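Local coordinates for protein glucose-6-phosphate 1-dehydrogenase (Mycobacterium avium, PDB 4LGV) that probably catalyses the NADP-dependent oxidation of glucose 6-phosphate to 6-phosphogluconolactone, the entry step of the pentose phosphate pathway, at residues P199-Q204 with D427-A432; H255-L260 with E438-I443; G272-N277 with F431-A436. All blocks are in the same frame, centred on the assembly; numbering follows the deposited sequence.

Contact 1 of 3, residues P199-Q204 with D427-A432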
loop_
_atom_site.group_PDB
_atom_site.type_symbol
_atom_site.label_atom_id
_atom_site.label_comp_id
_atom_site.label_asym_id
_atom_site.label_seq_id
_atom_site.Cartn_x
_atom_site.Cartn_y
_atom_site.Cartn_z
ATOM N N PRO A 199 22.655 17.809 6.463
ATOM C CA PRO A 199 21.817 17.718 7.631
ATOM C C PRO A 199 21.413 16.278 7.882
ATOM O O PRO A 199 20.230 15.918 7.693
ATOM C CB PRO A 199 20.615 18.592 7.240
ATOM C CG PRO A 199 20.484 18.449 5.774
ATOM C CD PRO A 199 21.889 18.215 5.273
ATOM N N VAL A 200 22.392 15.469 8.290
ATOM C CA VAL A 200 22.262 14.022 8.415
ATOM C C VAL A 200 21.162 13.626 9.419
ATOM O O VAL A 200 20.279 12.822 9.098
ATOM C CB VAL A 200 23.612 13.371 8.780
ATOM C CG1 VAL A 200 23.473 11.876 9.037
ATOM C CG2 VAL A 200 24.616 13.550 7.645
ATOM N N GLU A 201 21.201 14.183 10.620
ATOM C CA GLU A 201 20.220 13.814 11.636
ATOM C C GLU A 201 18.862 14.337 11.295
ATOM O O GLU A 201 17.854 13.638 11.488
ATOM C CB GLU A 201 20.599 14.317 13.020
ATOM C CG GLU A 201 21.695 13.505 13.689
ATOM C CD GLU A 201 22.147 14.109 15.030
ATOM O OE1 GLU A 201 21.393 14.931 15.646
ATOM O OE2 GLU A 201 23.271 13.758 15.455
ATOM N N GLU A 202 18.815 15.551 10.742
ATOM C CA GLU A 202 17.550 16.244 10.528
ATOM C C GLU A 202 16.787 15.693 9.356
ATOM O O GLU A 202 15.589 15.624 9.351
ATOM C CB GLU A 202 17.796 17.741 10.352
ATOM C CG GLU A 202 18.516 18.385 11.541
ATOM C CD GLU A 202 20.052 18.421 11.427
ATOM O OE1 GLU A 202 20.638 17.700 10.599
ATOM O OE2 GLU A 202 20.687 19.233 12.131
ATOM N N LEU A 203 17.496 15.254 8.335
ATOM C CA LEU A 203 16.844 14.624 7.208
ATOM C C LEU A 203 16.314 13.216 7.563
ATOM O O LEU A 203 15.247 12.780 7.092
ATOM C CB LEU A 203 17.868 14.543 6.104
ATOM C CG LEU A 203 17.442 14.066 4.754
ATOM C CD1 LEU A 203 16.123 14.706 4.351
ATOM C CD2 LEU A 203 18.503 14.467 3.768
ATOM N N GLN A 204 17.050 12.492 8.427
ATOM C CA GLN A 204 16.532 11.249 8.931
ATOM C C GLN A 204 15.268 11.479 9.723
ATOM O O GLN A 204 14.296 10.735 9.597
ATOM C CB GLN A 204 17.561 10.505 9.763
ATOM C CG GLN A 204 18.649 9.919 8.922
ATOM C CD GLN A 204 19.650 9.203 9.774
ATOM O OE1 GLN A 204 19.481 8.020 10.096
ATOM N NE2 GLN A 204 20.730 9.901 10.133
ATOM N N ASP A 427 32.910 11.603 16.461
ATOM C CA ASP A 427 31.598 11.439 15.855
ATOM C C ASP A 427 31.783 11.230 14.336
ATOM O O ASP A 427 32.141 12.159 13.602
ATOM C CB ASP A 427 30.756 12.683 16.204
ATOM C CG ASP A 427 29.381 12.683 15.574
ATOM O OD1 ASP A 427 28.962 11.675 14.962
ATOM O OD2 ASP A 427 28.729 13.753 15.638
ATOM N N ARG A 428 31.507 10.023 13.863
ATOM C CA ARG A 428 31.827 9.637 12.491
ATOM C C ARG A 428 30.687 9.726 11.458
ATOM O O ARG A 428 30.826 9.234 10.356
ATOM C CB ARG A 428 32.378 8.209 12.477
ATOM C CG ARG A 428 33.687 8.041 13.269
ATOM C CD ARG A 428 33.843 6.560 13.713
ATOM N NE ARG A 428 34.042 5.716 12.537
ATOM C CZ ARG A 428 33.626 4.459 12.390
ATOM N NH1 ARG A 428 32.940 3.836 13.359
ATOM N NH2 ARG A 428 33.916 3.816 11.250
ATOM N N GLN A 429 29.578 10.331 11.838
ATOM C CA GLN A 429 28.416 10.385 10.952
ATOM C C GLN A 429 28.664 11.138 9.640
ATOM O O GLN A 429 28.068 10.838 8.623
ATOM C CB GLN A 429 27.190 10.933 11.708
ATOM C CG GLN A 429 26.865 12.401 11.620
ATOM C CD GLN A 429 25.745 12.837 12.589
ATOM O OE1 GLN A 429 24.868 12.052 12.934
ATOM N NE2 GLN A 429 25.789 14.101 13.019
ATOM N N LEU A 430 29.538 12.125 9.700
ATOM C CA LEU A 430 29.834 12.976 8.568
ATOM C C LEU A 430 31.088 12.571 7.796
ATOM O O LEU A 430 31.538 13.291 6.954
ATOM C CB LEU A 430 30.002 14.409 9.037
ATOM C CG LEU A 430 28.830 15.005 9.832
ATOM C CD1 LEU A 430 29.252 16.323 10.432
ATOM C CD2 LEU A 430 27.612 15.169 8.916
ATOM N N PHE A 431 31.594 11.375 8.064
ATOM C CA PHE A 431 32.794 10.878 7.442
ATOM C C PHE A 431 32.501 9.540 6.761
ATOM O O PHE A 431 32.182 8.561 7.397
ATOM C CB PHE A 431 33.882 10.732 8.479
ATOM C CG PHE A 431 34.253 12.039 9.164
ATOM C CD1 PHE A 431 35.105 12.926 8.554
ATOM C CD2 PHE A 431 33.732 12.368 10.400
ATOM C CE1 PHE A 431 35.422 14.122 9.155
ATOM C CE2 PHE A 431 34.057 13.564 11.016
ATOM C CZ PHE A 431 34.910 14.427 10.405
ATOM N N ALA A 432 32.631 9.524 5.446
ATOM C CA ALA A 432 32.324 8.363 4.668
ATOM C C ALA A 432 33.212 7.185 5.063
ATOM O O ALA A 432 34.408 7.321 5.349
ATOM C CB ALA A 432 32.484 8.702 3.178
#

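Contact 2 of 3, residues H255-L260 with E438-I443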
loop_
_atom_site.group_PDB
_atom_site.type_symbol
_atom_site.label_atom_id
_atom_site.label_comp_id
_atom_site.label_asym_id
_atom_site.label_seq_id
_atom_site.Cartn_x
_atom_site.Cartn_y
_atom_site.Cartn_z
ATOM N N HIS A 255 30.048 13.630 -2.082
ATOM C CA HIS A 255 28.978 14.493 -1.542
ATOM C C HIS A 255 27.577 14.138 -2.023
ATOM O O HIS A 255 26.698 13.801 -1.210
ATOM C CB HIS A 255 29.296 15.958 -1.864
ATOM C CG HIS A 255 28.317 16.952 -1.314
ATOM N ND1 HIS A 255 27.843 16.896 -0.027
ATOM C CD2 HIS A 255 27.753 18.061 -1.867
ATOM C CE1 HIS A 255 27.003 17.901 0.182
ATOM N NE2 HIS A 255 26.947 18.636 -0.910
ATOM N N LEU A 256 27.355 14.203 -3.332
ATOM C CA LEU A 256 26.011 14.085 -3.842
ATOM C C LEU A 256 25.497 12.662 -3.758
ATOM O O LEU A 256 24.327 12.453 -3.478
ATOM C CB LEU A 256 25.898 14.635 -5.261
ATOM C CG LEU A 256 26.055 16.124 -5.411
ATOM C CD1 LEU A 256 25.858 16.597 -6.854
ATOM C CD2 LEU A 256 25.082 16.872 -4.525
ATOM N N LEU A 257 26.357 11.679 -4.017
ATOM C CA LEU A 257 25.939 10.282 -3.826
ATOM C C LEU A 257 25.647 9.976 -2.364
ATOM O O LEU A 257 24.736 9.218 -2.052
ATOM C CB LEU A 257 26.988 9.331 -4.383
ATOM C CG LEU A 257 27.011 9.255 -5.921
ATOM C CD1 LEU A 257 28.137 8.350 -6.404
ATOM C CD2 LEU A 257 25.689 8.723 -6.430
ATOM N N GLN A 258 26.354 10.607 -1.457
ATOM C CA GLN A 258 26.040 10.436 -0.023
ATOM C C GLN A 258 24.672 11.057 0.310
ATOM O O GLN A 258 23.943 10.528 1.110
ATOM C CB GLN A 258 27.140 11.056 0.853
ATOM C CG GLN A 258 28.425 10.224 0.886
ATOM C CD GLN A 258 28.446 9.228 2.020
ATOM O OE1 GLN A 258 27.959 9.508 3.130
ATOM N NE2 GLN A 258 29.025 8.057 1.768
ATOM N N VAL A 259 24.378 12.201 -0.304
ATOM C CA VAL A 259 23.084 12.870 -0.134
ATOM C C VAL A 259 21.945 11.968 -0.669
ATOM O O VAL A 259 20.953 11.757 0.014
ATOM C CB VAL A 259 23.020 14.217 -0.848
ATOM C CG1 VAL A 259 21.594 14.700 -1.013
ATOM C CG2 VAL A 259 23.763 15.261 -0.042
ATOM N N LEU A 260 22.160 11.407 -1.853
ATOM C CA LEU A 260 21.208 10.470 -2.408
ATOM C C LEU A 260 20.971 9.316 -1.450
ATOM O O LEU A 260 19.835 8.931 -1.187
ATOM C CB LEU A 260 21.710 9.980 -3.762
ATOM C CG LEU A 260 20.881 8.870 -4.363
ATOM C CD1 LEU A 260 19.446 9.361 -4.558
ATOM C CD2 LEU A 260 21.446 8.446 -5.689
ATOM N N GLU A 438 34.419 2.893 -1.854
ATOM C CA GLU A 438 34.718 1.970 -2.945
ATOM C C GLU A 438 33.523 1.746 -3.856
ATOM O O GLU A 438 33.671 1.728 -5.048
ATOM C CB GLU A 438 35.282 0.671 -2.395
ATOM C CG GLU A 438 36.620 0.960 -1.747
ATOM C CD GLU A 438 37.471 -0.268 -1.420
ATOM O OE1 GLU A 438 37.218 -1.358 -1.985
ATOM O OE2 GLU A 438 38.444 -0.084 -0.620
ATOM N N GLU A 439 32.334 1.670 -3.309
ATOM C CA GLU A 439 31.160 1.567 -4.143
ATOM C C GLU A 439 30.936 2.813 -4.973
ATOM O O GLU A 439 30.556 2.713 -6.122
ATOM C CB GLU A 439 29.888 1.338 -3.307
ATOM C CG GLU A 439 29.776 -0.030 -2.647
ATOM C CD GLU A 439 29.794 -1.188 -3.613
ATOM O OE1 GLU A 439 29.209 -1.118 -4.718
ATOM O OE2 GLU A 439 30.438 -2.186 -3.276
ATOM N N THR A 440 31.151 3.995 -4.415
ATOM C CA THR A 440 30.907 5.213 -5.199
ATOM C C THR A 440 31.939 5.397 -6.291
ATOM O O THR A 440 31.606 5.905 -7.355
ATOM C CB THR A 440 30.807 6.476 -4.350
ATOM O OG1 THR A 440 31.946 6.580 -3.514
ATOM C CG2 THR A 440 29.545 6.400 -3.458
ATOM N N TRP A 441 33.177 4.957 -6.049
ATOM C CA TRP A 441 34.186 4.953 -7.119
ATOM C C TRP A 441 33.803 3.972 -8.233
ATOM O O TRP A 441 33.900 4.320 -9.401
ATOM C CB TRP A 441 35.600 4.635 -6.592
ATOM C CG TRP A 441 36.283 5.847 -5.922
ATOM C CD1 TRP A 441 36.662 5.948 -4.613
ATOM C CD2 TRP A 441 36.579 7.092 -6.524
ATOM N NE1 TRP A 441 37.189 7.178 -4.361
ATOM C CE2 TRP A 441 37.135 7.917 -5.513
ATOM C CE3 TRP A 441 36.398 7.620 -7.811
ATOM C CZ2 TRP A 441 37.548 9.229 -5.757
ATOM C CZ3 TRP A 441 36.815 8.923 -8.058
ATOM C CH2 TRP A 441 37.389 9.710 -7.034
ATOM N N ARG A 442 33.309 2.783 -7.871
ATOM C CA ARG A 442 32.828 1.843 -8.890
ATOM C C ARG A 442 31.734 2.497 -9.728
ATOM O O ARG A 442 31.753 2.415 -10.950
ATOM C CB ARG A 442 32.265 0.587 -8.230
ATOM C CG ARG A 442 31.522 -0.336 -9.199
ATOM C CD ARG A 442 30.815 -1.488 -8.517
ATOM N NE ARG A 442 29.746 -1.069 -7.599
ATOM C CZ ARG A 442 28.540 -0.619 -7.950
ATOM N NH1 ARG A 442 28.189 -0.483 -9.209
ATOM N NH2 ARG A 442 27.651 -0.314 -7.021
ATOM N N ILE A 443 30.801 3.176 -9.062
ATOM C CA ILE A 443 29.682 3.801 -9.748
ATOM C C ILE A 443 30.128 4.830 -10.775
ATOM O O ILE A 443 29.653 4.804 -11.906
ATOM C CB ILE A 443 28.693 4.414 -8.741
ATOM C CG1 ILE A 443 27.996 3.295 -7.991
ATOM C CG2 ILE A 443 27.639 5.244 -9.429
ATOM C CD1 ILE A 443 27.331 3.730 -6.720
HETATM O O HOH W 1 31.103 8.009 -0.484
#

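Contact 3 of 3, residues G272-N277 with F431-A436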
loop_
_atom_site.group_PDB
_atom_site.type_symbol
_atom_site.label_atom_id
_atom_site.label_comp_id
_atom_site.label_asym_id
_atom_site.label_seq_id
_atom_site.Cartn_x
_atom_site.Cartn_y
_atom_site.Cartn_z
ATOM N N GLY A 272 23.921 4.537 15.946
ATOM C CA GLY A 272 25.360 4.817 15.724
ATOM C C GLY A 272 25.758 5.065 14.294
ATOM O O GLY A 272 25.001 4.838 13.355
ATOM N N ALA A 273 26.977 5.541 14.132
ATOM C CA ALA A 273 27.529 5.837 12.805
ATOM C C ALA A 273 27.613 4.604 11.925
ATOM O O ALA A 273 27.382 4.698 10.724
ATOM C CB ALA A 273 28.893 6.503 12.925
ATOM N N ASP A 274 27.998 3.461 12.480
ATOM C CA ASP A 274 28.153 2.286 11.625
ATOM C C ASP A 274 26.798 1.719 11.177
ATOM O O ASP A 274 26.683 1.182 10.083
ATOM C CB ASP A 274 28.981 1.217 12.318
ATOM C CG ASP A 274 30.500 1.478 12.199
ATOM O OD1 ASP A 274 31.003 2.001 11.163
ATOM O OD2 ASP A 274 31.188 1.153 13.161
ATOM N N ASP A 275 25.773 1.877 12.009
ATOM C CA ASP A 275 24.439 1.516 11.604
ATOM C C ASP A 275 23.994 2.406 10.436
ATOM O O ASP A 275 23.371 1.939 9.510
ATOM C CB ASP A 275 23.496 1.682 12.771
ATOM C CG ASP A 275 23.844 0.754 13.921
ATOM O OD1 ASP A 275 24.278 -0.391 13.673
ATOM O OD2 ASP A 275 23.597 1.161 15.074
ATOM N N LEU A 276 24.318 3.674 10.489
ATOM C CA LEU A 276 23.961 4.576 9.444
ATOM C C LEU A 276 24.725 4.232 8.146
ATOM O O LEU A 276 24.164 4.145 7.070
ATOM C CB LEU A 276 24.279 6.021 9.872
ATOM C CG LEU A 276 24.317 7.070 8.767
ATOM C CD1 LEU A 276 22.959 7.177 8.100
ATOM C CD2 LEU A 276 24.768 8.439 9.312
ATOM N N ASN A 277 26.015 4.021 8.284
ATOM C CA ASN A 277 26.852 3.659 7.170
ATOM C C ASN A 277 26.550 2.270 6.563
ATOM O O ASN A 277 26.685 2.128 5.378
ATOM C CB ASN A 277 28.321 3.787 7.586
ATOM C CG ASN A 277 28.758 5.224 7.637
ATOM O OD1 ASN A 277 28.281 6.052 6.872
ATOM N ND2 ASN A 277 29.661 5.529 8.527
ATOM N N PHE A 431 31.594 11.375 8.064
ATOM C CA PHE A 431 32.794 10.878 7.442
ATOM C C PHE A 431 32.501 9.540 6.761
ATOM O O PHE A 431 32.182 8.561 7.397
ATOM C CB PHE A 431 33.882 10.732 8.479
ATOM C CG PHE A 431 34.253 12.039 9.164
ATOM C CD1 PHE A 431 35.105 12.926 8.554
ATOM C CD2 PHE A 431 33.732 12.368 10.400
ATOM C CE1 PHE A 431 35.422 14.122 9.155
ATOM C CE2 PHE A 431 34.057 13.564 11.016
ATOM C CZ PHE A 431 34.910 14.427 10.405
ATOM N N ALA A 432 32.631 9.524 5.446
ATOM C CA ALA A 432 32.324 8.363 4.668
ATOM C C ALA A 432 33.212 7.185 5.063
ATOM O O ALA A 432 34.408 7.321 5.349
ATOM C CB ALA A 432 32.484 8.702 3.178
ATOM N N ARG A 433 32.608 6.021 5.068
ATOM C CA ARG A 433 33.280 4.799 5.442
ATOM C C ARG A 433 33.799 4.121 4.179
ATOM O O ARG A 433 33.296 4.351 3.071
ATOM C CB ARG A 433 32.315 3.891 6.190
ATOM C CG ARG A 433 32.966 2.760 6.967
ATOM C CD ARG A 433 31.972 1.974 7.814
ATOM N NE ARG A 433 30.997 1.236 6.990
ATOM C CZ ARG A 433 29.917 0.588 7.464
ATOM N NH1 ARG A 433 29.653 0.548 8.778
ATOM N NH2 ARG A 433 29.097 -0.036 6.635
ATOM N N GLU A 434 34.822 3.306 4.358
ATOM C CA GLU A 434 35.569 2.689 3.270
ATOM C C GLU A 434 34.702 1.968 2.229
ATOM O O GLU A 434 34.897 2.112 1.014
ATOM C CB GLU A 434 36.612 1.789 3.939
ATOM C CG GLU A 434 37.211 0.605 3.212
ATOM C CD GLU A 434 37.919 -0.394 4.216
ATOM O OE1 GLU A 434 37.500 -1.564 4.324
ATOM O OE2 GLU A 434 38.894 -0.034 4.925
ATOM N N ASP A 435 33.756 1.178 2.699
ATOM C CA ASP A 435 32.910 0.403 1.784
ATOM C C ASP A 435 32.103 1.366 0.867
ATOM O O ASP A 435 31.996 1.136 -0.314
ATOM C CB ASP A 435 32.010 -0.570 2.550
ATOM C CG ASP A 435 31.136 0.122 3.646
ATOM O OD1 ASP A 435 31.303 1.317 4.011
ATOM O OD2 ASP A 435 30.287 -0.565 4.187
ATOM N N ALA A 436 31.609 2.464 1.410
ATOM C CA ALA A 436 30.886 3.443 0.593
ATOM C C ALA A 436 31.808 4.142 -0.409
ATOM O O ALA A 436 31.460 4.373 -1.563
ATOM C CB ALA A 436 30.228 4.467 1.489
HETATM O O HOH W 2 29.633 6.037 4.441
HETATM O O HOH W 3 29.145 3.305 4.370
#

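Contact 1 of 3, residues P199-Q204 with D427-A432
Val-200 and Glu-201, in the opening turn of helix 200-209, face Gln-429 and Leu-430, the central pair of a type I beta turn from Arg-428 to Phe-431. The turn belongs to the loop joining helices 413-424 and 434-449, and helix 200-209 follows in sequence the DHFLGK segment, the counterpart of the DHYLGK signature of glucose-6-phosphate dehydrogenases. Pro-199 occupies the N-cap position of the helix.

The two branches of Val-200 divide the turn between them. With CG1 anti to the backbone N (chi1 175°), CG2 is left beside that nitrogen and reaches Leu-430 CD2 at 3.6 Å, the two side chains running antiparallel, side by side. CG1 lies more loosely against the amide of Gln-429, 4.1 Å from its OE1, and also packs on Leu-276 of helix 273-284.

Glu-201 and Gln-429 are instead roughly perpendicular, their carboxylate and amide planes 69° apart. Carbon as well as oxygen takes part: Glu-201 CG comes to 3.6 Å from Gln-429 OE1. The same amide oxygen stands 3.4 Å from Glu-201 OE2, an encounter of two acceptors and therefore no bond. The other carboxylate oxygen, OE1, forms a weak hydrogen bond with Gln-391 of the second subunit, which places this corner near a subunit interface.

Each segment also has its own ties. Phe-431 N bonds to Arg-428 O at 3.2 Å, closing the beta turn, while Gln-429 N makes a weak bond to Asp-427 OD1. In the helix, the extended side chain of Gln-204 runs back toward the first turn, and its NE2 donates to Val-200 O at 3.1 Å, well above the carbonyl plane, with an N-H...O angle of 159°.

Contact 2 of 3, residues H255-L260 with E438-I443
Leu-257 and Thr-440 mark the closest approach of two helical segments, with 7.2 Å between Leu-257 CA and Thr-440 CA. Both segments are helical throughout and come from the interior of longer helices, 246-264 and 434-449, with the regular helical pattern of bonds such as Val-259 N to His-255 O and Ile-443 N to Glu-439 O. Ile-443 also bonds through its backbone to Leu-290. The facing side chains are all buried.

Leu-257 projects across with CG anti to the carbonyl carbon (chi1 -74°), and its CD1 methyl does most of the touching. It lies 3.8 Å from Thr-440 CG2 and 3.9 Å from Thr-440 CB. Ile-443 CG2, one turn further on, meets the same methyl at a looser 4.4 Å.

This is helix-on-helix packing within the alpha+beta C-terminal domain, where helices pack on a large mixed sheet: behind Leu-257, helix 246-264 presents Leu-256 and Leu-260 to strand 222-230. Trp-441 packs on helix 169-180 of the NAD-binding part, so that helix 434-449 lies between the two. Phe-284 of helix 273-284 touches both Leu-257 and Thr-440.

While the methyl of Thr-440 meets Leu-257, its OG1 is hydrogen-bonded chiefly to Ile-437 O, with Ala-436 O sharing the hydroxyl, and accepts from Gln-253 NE2. A water accepts from Gln-258 NE2 at 3.1 Å and gives only a weak bond to Thr-440 OG1. Outside the apolar patch, Arg-442 grips Glu-439 side-on, its NE and NH2 each 2.9 Å from Glu-439 OE1.

Contact 3 of 3, residues G272-N277 with F431-A436
Arg-433 reaches over to Asp-274 and Asn-277 and gives every nitrogen of its guanidinium a carboxylate partner. NH1 donates to Asp-274 OD1 at 3.1 Å in a fairly straight salt bridge (162°), arriving above the carboxylate plane, and adds a weak bond to Asp-274 O. NE points almost straight at Asp-435 OD1, 3.0 Å away, while NH2 meets the syn lone pair of Asp-435 OD2 at 2.8 Å, a side-on grip that fixes the rotation of the group. NH2 also forms a salt bridge with Asp-278, so three acidic residues share one positive charge.

A bend at chi3 (66°) swings the guanidinium over the first turn of helix 273-284, where Asn-277 CB sits over the centre of one face, 3.6 Å from Arg-433 CZ. The amide of Asn-277 makes no direct bond to the arginine. Its OD1 is hydrogen-bonded to Lys-280 and takes a second bond, at 2.8 Å, from a water that in turn accepts from Arg-433 N. Another water donates to both Asn-277 O (2.9 Å) and Asp-435 OD1 (3.0 Å).

Asp-435 OD1 thus serves the arginine, this water and, weakly, Ala-436 N. The remaining oxygen of Asp-274, OD2, is held by Arg-428, and Asp-275 forms a salt bridge with Arg-285 of the third subunit. Arg-433 and Gly-272 occupy the N-cap positions of their helices, and the whole is a salt-bridge network of Asp-274, Arg-433 and Asp-435, reinforced by water, that ties together the N-terminal ends of helices 273-284 and 434-449.

Contacts 1 and 3 run on along one stretch of chain, sharing Phe-431 and Ala-432, and their centres are 9 Å apart; packing of Arg-428 on Ala-273 joins them directly. Contact 2 uses the same helix 434-449 as contact 3, but further along it. Gln-258 links the set, its NE2 packing on Ala-432 and Ala-436. The chemistry changes with burial: the touching residues of contact 2 are all buried and meet mainly through carbon, with no neighbouring subunit against its segments, whereas contact 1 mixes methyl packing with a polar rim and contact 3 relies on charges and water. Both partly buried contacts reach other subunits, weakly the second at contact 1 and by a salt bridge the third at contact 3.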